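PDB 3NF4: acyl-CoA dehydrogenase from Mycobacterium thermoresistibile, which probably catalyses the FAD-dependent alpha,beta-dehydrogenation of acyl-CoA thioesters to the corresponding enoyl-CoA products. Local coordinates for residues T259-A264 and M361-I366; G290-D295 and A342-G347; A297-T302 and M336-D341. All blocks are in the same frame, centred on the assembly; numbering follows the deposited sequence.

Interaction 1: residues T259-A264 and M361-I366; sequences TGLAQA and MREAKI
In the all-helical C-terminal domain, Leu261 of helix 247-274 presses its two methyl groups against Glu363 and Ala364 of the short helix 357-367. The closest CA atoms, Leu261 CA and Ala364 CA, are 7.5 Å apart. Leu261 carries its CG anti to the backbone N (chi1 180°), which sends the branch toward helix 357-367, where its two methyls part between Glu363 and Ala364. CD2 settles over the backbone of Ala364, 3.8 Å from Ala364 N, and touches the methyl group as well, with 3.9 Å between Leu261 CD2 and Ala364 CB. The same CD2 also lies 4.0 Å from Glu363 CB. The other methyl, CD1, meets the carboxylate, Leu261 CD1 to Glu363 OE1 being 3.6 Å.

This pairing belongs to the helical bundle that follows the beta domain in acyl-CoA dehydrogenases, and here it joins a long bundle helix to the helix leading to the flavin: Ile366 lines the FAD pocket and touches the cofactor. Glu363 has CG beside its backbone N (chi1 -76°), and its chain runs extended and obliquely across Leu261. Its OE2 is engaged by Arg359 in a salt bridge one turn earlier, while OE1 faces the leucine methyl. Tyr360 packs on Leu261 too. Beyond the contact, Arg362 O is hydrogen-bonded to Tyr351 OH of the second subunit.

Interaction 2: residues G290-D295 and A342-G347; sequences GFLLAD and AVQVFG
Gln344 and Val345 meet Leu292 and Leu293 where helices 289-315 and 321-346 of the C-terminal helical bundle pack side by side and almost antiparallel. The short axes approach to 10.7 Å with 155° between their N-to-C directions, and the closest CA pair, Leu293 CA and Val345 CA, is 8.2 Å apart. At this spacing the helices meet through the ends of their aliphatic side chains, and no hydrogen bond crosses between the two segments.

Gln344 makes its contribution through its stem: CG comes 4.2 Å from Leu292 CD2, a loose touch. The amide then turns away from helix 289-315, and there OE1 accepts a hydrogen bond from Lys365 NZ of the second subunit and NE2 bonds to Gln375 OE1 of the same subunit.

Val345 follows and carries most of the apolar contact. With CG1 anti to the backbone N (chi1 171°), the other methyl, CG2, faces the leucine pair. Val345 CG2 lies 3.9 Å from Leu292 CD2 and 4.3 Å from Leu293 CD2, so that one methyl meets two leucine ends from neighbouring positions on the opposing helix. The side chains of Leu292 and Val345 lie alongside and point past one another in opposite senses. Leu293 begins off to the side and bends inward to join them; it and Val345 both also pack on Ala269 of helix 247-274.

Further along, Phe346 stacks its ring with Tyr272, away from the leucines. Gly347 then departs from helical geometry with a positive phi of 71°, its amide N lying 3.2 Å from Gln344 O in a backbone hydrogen bond.

Interaction 3: residues A297-T302 and M336-D341; sequences AAAVAT and MKVTTD
Ala299 and Val338 bring the backbones of two helical segments to 7.5 Å between their CA atoms; the segments run in broadly opposing directions, and both helices continue beyond them. So short a separation is consistent with the small side chain of Ala299 on this face, whose CB points toward the partner helix. Val338 answers from the other side. Its CG2 rests 3.9 Å from Ala299 CB and also approaches the neighbouring valine, with 4.2 Å from Val338 CG2 to Val300 CG2. The orientation of Val338 explains this: CG1 lies anti to the backbone N (chi1 169°), and CG2 is left as the branch aimed at both partners.

The contact belongs to the up-and-down helical bundle of the acyl-CoA dehydrogenase C-terminal domain, joining helix 289-315 to helix 321-346 through aliphatic groups alone. Val300 packs further on Ala262 and Gln263, and Thr339 on Ala364, so helices 247-274 and 357-367 border the pair. The face of helix 289-315 bearing Ala298 and Ala301 packs on Ile326 of the third subunit.

Two threonines turn their hydroxyls back onto their own helices. Thr302 OG1 donates to Ala298 O at 2.9 Å, from a position tilted 32° out of the carbonyl plane. That same oxygen also accepts the backbone amide, Thr302 N, and the two donors come from opposite faces of the carbonyl plane. Across the interface Thr340 OG1 bonds to Met336 O, likewise at 2.9 Å, and arrives with a C=O...donor angle of 159°. The backbone amide of Thr340 adds only a weak bond to this oxygen, while Thr340 O accepts Lys365 NZ of the second subunit.

In the fold
Interactions 2 and 3 are successive contacts along one pair, helices 289-315 and 321-346, with centres about 10 Å apart; they touch loosely, with Leu292 CD2 4.2 Å from Asp341 O. Interaction 1 joins the helices that precede and follow this pair in the chain, and its centre is about 9 Å from that of interaction 3. There Ala262 O approaches Val338 CG1 at 3.6 Å and Ala364 CB approaches Thr339 OG1 at 3.6 Å, so all four helices meet around Val338 and Thr339. Interaction 1 alone includes a residue of the FAD pocket, Ile366, and the side chain of Glu363 lies about 10 Å from FAD. All three contacts touch the second subunit, and interactions 2 and 3 also the third.

Interaction 1: residues T259-A264 and M361-I366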
loop_
_atom_site.group_PDB
_atom_site.type_symbol
_atom_site.label_atom_id
_atom_site.label_comp_id
_atom_site.label_asym_id
_atom_site.label_seq_id
_atom_site.Cartn_x
_atom_site.Cartn_y
_atom_site.Cartn_z
ATOM N N THR A 259 14.677 -8.861 -9.892
ATOM C CA THR A 259 15.205 -7.490 -10.121
ATOM C C THR A 259 15.441 -7.235 -11.630
ATOM O O THR A 259 15.155 -6.145 -12.139
ATOM C CB THR A 259 16.488 -7.234 -9.256
ATOM O OG1 THR A 259 16.161 -7.400 -7.865
ATOM C CG2 THR A 259 17.102 -5.813 -9.470
ATOM N N GLY A 260 15.928 -8.246 -12.349
ATOM C CA GLY A 260 16.278 -8.066 -13.777
ATOM C C GLY A 260 15.034 -8.060 -14.652
ATOM O O GLY A 260 14.997 -7.367 -15.658
ATOM N N LEU A 261 14.013 -8.839 -14.259
ATOM C CA LEU A 261 12.687 -8.774 -14.894
ATOM C C LEU A 261 12.027 -7.398 -14.676
ATOM O O LEU A 261 11.464 -6.811 -15.627
ATOM C CB LEU A 261 11.751 -9.878 -14.340
ATOM C CG LEU A 261 10.333 -9.913 -14.923
ATOM C CD1 LEU A 261 10.292 -10.097 -16.490
ATOM C CD2 LEU A 261 9.459 -10.960 -14.212
ATOM N N ALA A 262 12.081 -6.887 -13.437
ATOM C CA ALA A 262 11.622 -5.508 -13.198
ATOM C C ALA A 262 12.418 -4.463 -14.007
ATOM O O ALA A 262 11.829 -3.548 -14.557
ATOM C CB ALA A 262 11.664 -5.148 -11.705
ATOM N N GLN A 263 13.745 -4.589 -14.070
ATOM C CA GLN A 263 14.563 -3.644 -14.853
ATOM C C GLN A 263 14.189 -3.677 -16.346
ATOM O O GLN A 263 14.106 -2.622 -16.989
ATOM C CB GLN A 263 16.063 -3.907 -14.658
ATOM C CG GLN A 263 17.021 -3.029 -15.492
ATOM C CD GLN A 263 16.999 -1.536 -15.070
ATOM O OE1 GLN A 263 17.125 -1.181 -13.884
ATOM N NE2 GLN A 263 16.846 -0.672 -16.052
ATOM N N ALA A 264 13.986 -4.868 -16.901
ATOM C CA ALA A 264 13.527 -4.993 -18.301
ATOM C C ALA A 264 12.189 -4.260 -18.573
ATOM O O ALA A 264 12.023 -3.612 -19.585
ATOM C CB ALA A 264 13.392 -6.464 -18.674
ATOM N N MET A 361 4.501 -9.028 -16.981
ATOM C CA MET A 361 3.472 -9.130 -15.952
ATOM C C MET A 361 3.029 -10.560 -15.594
ATOM O O MET A 361 2.804 -10.859 -14.433
ATOM C CB MET A 361 2.250 -8.276 -16.324
ATOM C CG MET A 361 1.278 -8.136 -15.189
ATOM S SD MET A 361 -0.096 -7.016 -15.550
ATOM C CE MET A 361 -1.256 -7.498 -14.264
ATOM N N ARG A 362 2.882 -11.421 -16.587
ATOM C CA ARG A 362 2.547 -12.832 -16.367
ATOM C C ARG A 362 3.734 -13.610 -15.730
ATOM O O ARG A 362 3.526 -14.472 -14.874
ATOM C CB ARG A 362 2.078 -13.514 -17.687
ATOM C CG ARG A 362 0.763 -12.936 -18.282
ATOM C CD ARG A 362 0.290 -13.736 -19.512
ATOM N NE ARG A 362 1.004 -13.397 -20.756
ATOM C CZ ARG A 362 1.872 -14.189 -21.394
ATOM N NH1 ARG A 362 2.193 -15.388 -20.917
ATOM N NH2 ARG A 362 2.457 -13.776 -22.520
ATOM N N GLU A 363 4.958 -13.272 -16.097
ATOM C CA GLU A 363 6.140 -13.907 -15.513
ATOM C C GLU A 363 6.380 -13.537 -14.048
ATOM O O GLU A 363 6.896 -14.352 -13.275
ATOM C CB GLU A 363 7.405 -13.595 -16.342
ATOM C CG GLU A 363 7.466 -14.404 -17.620
ATOM C CD GLU A 363 8.453 -13.900 -18.707
ATOM O OE1 GLU A 363 9.280 -12.977 -18.485
ATOM O OE2 GLU A 363 8.388 -14.468 -19.824
ATOM N N ALA A 364 5.990 -12.329 -13.643
ATOM C CA ALA A 364 6.331 -11.871 -12.290
ATOM C C ALA A 364 5.518 -12.562 -11.181
ATOM O O ALA A 364 6.025 -12.732 -10.062
ATOM C CB ALA A 364 6.223 -10.303 -12.176
ATOM N N LYS A 365 4.268 -12.933 -11.491
ATOM C CA LYS A 365 3.355 -13.529 -10.500
ATOM C C LYS A 365 3.922 -14.781 -9.809
ATOM O O LYS A 365 3.812 -14.898 -8.599
ATOM C CB LYS A 365 1.962 -13.819 -11.099
ATOM C CG LYS A 365 0.955 -14.385 -10.116
ATOM C CD LYS A 365 0.626 -13.391 -8.954
ATOM C CE LYS A 365 0.936 -14.024 -7.594
ATOM N NZ LYS A 365 0.629 -13.142 -6.421
ATOM N N ILE A 366 4.530 -15.700 -10.563
ATOM C CA ILE A 366 5.036 -16.986 -9.988
ATOM C C ILE A 366 6.257 -16.756 -9.059
ATOM O O ILE A 366 6.522 -17.524 -8.132
ATOM C CB ILE A 366 5.382 -18.029 -11.112
ATOM C CG1 ILE A 366 5.736 -19.441 -10.546
ATOM C CG2 ILE A 366 6.558 -17.548 -11.952
ATOM C CD1 ILE A 366 4.706 -20.067 -9.546
#

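Interaction 2: residues G290-D295 and A342-G347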
loop_
_atom_site.group_PDB
_atom_site.type_symbol
_atom_site.label_atom_id
_atom_site.label_comp_id
_atom_site.label_asym_id
_atom_site.label_seq_id
_atom_site.Cartn_x
_atom_site.Cartn_y
_atom_site.Cartn_z
ATOM N N GLY A 290 4.808 10.752 -14.863
ATOM C CA GLY A 290 6.135 11.022 -14.297
ATOM C C GLY A 290 6.323 10.422 -12.906
ATOM O O GLY A 290 7.338 9.767 -12.638
ATOM N N PHE A 291 5.328 10.636 -12.042
ATOM C CA PHE A 291 5.288 10.102 -10.687
ATOM C C PHE A 291 5.154 8.552 -10.657
ATOM O O PHE A 291 5.748 7.887 -9.823
ATOM C CB PHE A 291 4.178 10.795 -9.877
ATOM C CG PHE A 291 4.595 12.136 -9.289
ATOM C CD1 PHE A 291 5.477 12.977 -9.967
ATOM C CD2 PHE A 291 4.121 12.542 -8.039
ATOM C CE1 PHE A 291 5.864 14.211 -9.428
ATOM C CE2 PHE A 291 4.506 13.741 -7.484
ATOM C CZ PHE A 291 5.383 14.587 -8.180
ATOM N N LEU A 292 4.400 7.984 -11.588
ATOM C CA LEU A 292 4.324 6.531 -11.688
ATOM C C LEU A 292 5.699 5.931 -12.082
ATOM O O LEU A 292 6.143 4.969 -11.456
ATOM C CB LEU A 292 3.248 6.139 -12.690
ATOM C CG LEU A 292 2.574 4.782 -12.661
ATOM C CD1 LEU A 292 1.499 4.750 -11.566
ATOM C CD2 LEU A 292 1.937 4.534 -14.003
ATOM N N LEU A 293 6.369 6.509 -13.081
ATOM C CA LEU A 293 7.721 6.075 -13.481
ATOM C C LEU A 293 8.778 6.278 -12.391
ATOM O O LEU A 293 9.677 5.446 -12.224
ATOM C CB LEU A 293 8.179 6.784 -14.760
ATOM C CG LEU A 293 7.561 6.350 -16.088
ATOM C CD1 LEU A 293 7.769 7.454 -17.123
ATOM C CD2 LEU A 293 8.149 5.031 -16.565
ATOM N N ALA A 294 8.676 7.390 -11.670
ATOM C CA ALA A 294 9.576 7.674 -10.532
ATOM C C ALA A 294 9.477 6.593 -9.460
ATOM O O ALA A 294 10.512 6.126 -8.973
ATOM C CB ALA A 294 9.315 9.099 -9.916
ATOM N N ASP A 295 8.253 6.193 -9.108
ATOM C CA ASP A 295 8.047 5.108 -8.114
ATOM C C ASP A 295 8.518 3.742 -8.610
ATOM O O ASP A 295 9.049 2.978 -7.820
ATOM C CB ASP A 295 6.590 5.023 -7.607
ATOM C CG ASP A 295 6.213 6.185 -6.631
ATOM O OD1 ASP A 295 7.031 6.633 -5.782
ATOM O OD2 ASP A 295 5.066 6.658 -6.716
ATOM N N ALA A 342 4.028 -0.990 -15.661
ATOM C CA ALA A 342 4.567 -0.831 -16.999
ATOM C C ALA A 342 3.494 -1.019 -18.114
ATOM O O ALA A 342 3.579 -0.348 -19.153
ATOM C CB ALA A 342 5.837 -1.698 -17.243
ATOM N N VAL A 343 2.525 -1.922 -17.914
ATOM C CA VAL A 343 1.396 -2.097 -18.837
ATOM C C VAL A 343 0.575 -0.806 -18.788
ATOM O O VAL A 343 0.119 -0.310 -19.812
ATOM C CB VAL A 343 0.489 -3.303 -18.414
ATOM C CG1 VAL A 343 -0.777 -3.430 -19.326
ATOM C CG2 VAL A 343 1.273 -4.560 -18.502
ATOM N N GLN A 344 0.390 -0.280 -17.579
ATOM C CA GLN A 344 -0.312 0.976 -17.351
ATOM C C GLN A 344 0.268 2.165 -18.180
ATOM O O GLN A 344 -0.484 2.891 -18.837
ATOM C CB GLN A 344 -0.350 1.281 -15.830
ATOM C CG GLN A 344 -1.402 2.348 -15.378
ATOM C CD GLN A 344 -2.830 1.905 -15.635
ATOM O OE1 GLN A 344 -3.103 0.703 -15.744
ATOM N NE2 GLN A 344 -3.754 2.882 -15.757
ATOM N N VAL A 345 1.597 2.333 -18.156
ATOM C CA VAL A 345 2.310 3.351 -18.967
ATOM C C VAL A 345 2.023 3.252 -20.504
ATOM O O VAL A 345 1.806 4.270 -21.166
ATOM C CB VAL A 345 3.835 3.349 -18.642
ATOM C CG1 VAL A 345 4.613 4.211 -19.605
ATOM C CG2 VAL A 345 4.084 3.796 -17.170
ATOM N N PHE A 346 1.967 2.034 -21.052
ATOM C CA PHE A 346 1.648 1.859 -22.481
ATOM C C PHE A 346 0.176 2.173 -22.895
ATOM O O PHE A 346 -0.097 2.439 -24.072
ATOM C CB PHE A 346 2.033 0.453 -22.949
ATOM C CG PHE A 346 3.518 0.264 -23.227
ATOM C CD1 PHE A 346 4.446 0.214 -22.174
ATOM C CD2 PHE A 346 3.977 0.083 -24.533
ATOM C CE1 PHE A 346 5.799 -0.002 -22.409
ATOM C CE2 PHE A 346 5.365 -0.112 -24.810
ATOM C CZ PHE A 346 6.275 -0.164 -23.736
ATOM N N GLY A 347 -0.768 2.141 -21.945
ATOM C CA GLY A 347 -2.184 2.264 -22.283
ATOM C C GLY A 347 -2.680 1.011 -22.998
ATOM O O GLY A 347 -2.150 -0.087 -22.784
#

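Interaction 3: residues A297-T302 and M336-D341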
loop_
_atom_site.group_PDB
_atom_site.type_symbol
_atom_site.label_atom_id
_atom_site.label_comp_id
_atom_site.label_asym_id
_atom_site.label_seq_id
_atom_site.Cartn_x
_atom_site.Cartn_y
_atom_site.Cartn_z
ATOM N N ALA A 297 11.186 3.415 -10.717
ATOM C CA ALA A 297 12.656 3.479 -10.683
ATOM C C ALA A 297 13.218 3.271 -9.248
ATOM O O ALA A 297 14.244 2.585 -9.074
ATOM C CB ALA A 297 13.164 4.787 -11.316
ATOM N N ALA A 298 12.555 3.867 -8.254
ATOM C CA ALA A 298 12.851 3.653 -6.839
ATOM C C ALA A 298 12.730 2.170 -6.393
ATOM O O ALA A 298 13.591 1.644 -5.650
ATOM C CB ALA A 298 11.944 4.523 -5.975
ATOM N N ALA A 299 11.683 1.496 -6.868
ATOM C CA ALA A 299 11.480 0.088 -6.540
ATOM C C ALA A 299 12.612 -0.814 -7.070
ATOM O O ALA A 299 13.130 -1.670 -6.322
ATOM C CB ALA A 299 10.054 -0.406 -7.008
ATOM N N VAL A 300 13.002 -0.635 -8.336
ATOM C CA VAL A 300 14.125 -1.395 -8.893
ATOM C C VAL A 300 15.454 -1.120 -8.148
ATOM O O VAL A 300 16.169 -2.069 -7.781
ATOM C CB VAL A 300 14.313 -1.193 -10.425
ATOM C CG1 VAL A 300 15.406 -2.145 -10.969
ATOM C CG2 VAL A 300 12.992 -1.418 -11.206
ATOM N N ALA A 301 15.771 0.150 -7.880
ATOM C CA ALA A 301 17.061 0.473 -7.270
ATOM C C ALA A 301 17.145 -0.139 -5.853
ATOM O O ALA A 301 18.166 -0.721 -5.452
ATOM C CB ALA A 301 17.293 2.020 -7.236
ATOM N N THR A 302 16.063 0.021 -5.110
ATOM C CA THR A 302 15.922 -0.521 -3.775
ATOM C C THR A 302 16.060 -2.077 -3.735
ATOM O O THR A 302 16.717 -2.625 -2.850
ATOM C CB THR A 302 14.553 -0.088 -3.238
ATOM O OG1 THR A 302 14.613 1.316 -2.945
ATOM C CG2 THR A 302 14.194 -0.828 -1.986
ATOM N N MET A 336 6.309 -7.552 -9.234
ATOM C CA MET A 336 4.870 -7.563 -9.467
ATOM C C MET A 336 4.329 -6.140 -9.615
ATOM O O MET A 336 3.524 -5.870 -10.511
ATOM C CB MET A 336 4.112 -8.317 -8.369
ATOM C CG MET A 336 2.626 -8.607 -8.717
ATOM S SD MET A 336 2.546 -9.880 -10.013
ATOM C CE MET A 336 1.980 -8.879 -11.389
ATOM N N LYS A 337 4.789 -5.221 -8.773
ATOM C CA LYS A 337 4.338 -3.813 -8.878
ATOM C C LYS A 337 4.848 -3.067 -10.129
ATOM O O LYS A 337 4.086 -2.323 -10.749
ATOM C CB LYS A 337 4.726 -3.038 -7.608
ATOM C CG LYS A 337 4.221 -1.611 -7.536
ATOM C CD LYS A 337 5.159 -0.736 -6.670
ATOM C CE LYS A 337 4.762 0.773 -6.710
ATOM N NZ LYS A 337 5.284 1.545 -5.518
ATOM N N VAL A 338 6.129 -3.237 -10.479
ATOM C CA VAL A 338 6.725 -2.563 -11.655
ATOM C C VAL A 338 6.167 -3.103 -12.989
ATOM O O VAL A 338 5.909 -2.332 -13.907
ATOM C CB VAL A 338 8.281 -2.655 -11.626
ATOM C CG1 VAL A 338 8.907 -2.217 -12.910
ATOM C CG2 VAL A 338 8.877 -1.855 -10.394
ATOM N N THR A 339 5.957 -4.418 -13.098
ATOM C CA THR A 339 5.460 -4.978 -14.367
ATOM C C THR A 339 4.002 -4.567 -14.613
ATOM O O THR A 339 3.624 -4.301 -15.775
ATOM C CB THR A 339 5.580 -6.512 -14.423
ATOM O OG1 THR A 339 5.015 -7.085 -13.234
ATOM C CG2 THR A 339 7.036 -6.978 -14.563
ATOM N N THR A 340 3.200 -4.524 -13.529
ATOM C CA THR A 340 1.804 -4.079 -13.542
ATOM C C THR A 340 1.619 -2.588 -13.933
ATOM O O THR A 340 0.700 -2.242 -14.688
ATOM C CB THR A 340 1.106 -4.312 -12.154
ATOM O OG1 THR A 340 1.022 -5.728 -11.903
ATOM C CG2 THR A 340 -0.320 -3.700 -12.130
ATOM N N ASP A 341 2.473 -1.728 -13.386
ATOM C CA ASP A 341 2.546 -0.313 -13.779
ATOM C C ASP A 341 3.182 -0.080 -15.184
ATOM O O ASP A 341 2.891 0.924 -15.827
ATOM C CB ASP A 341 3.331 0.483 -12.714
ATOM C CG ASP A 341 2.561 0.638 -11.384
ATOM O OD1 ASP A 341 1.317 0.504 -11.343
ATOM O OD2 ASP A 341 3.209 0.886 -10.355
#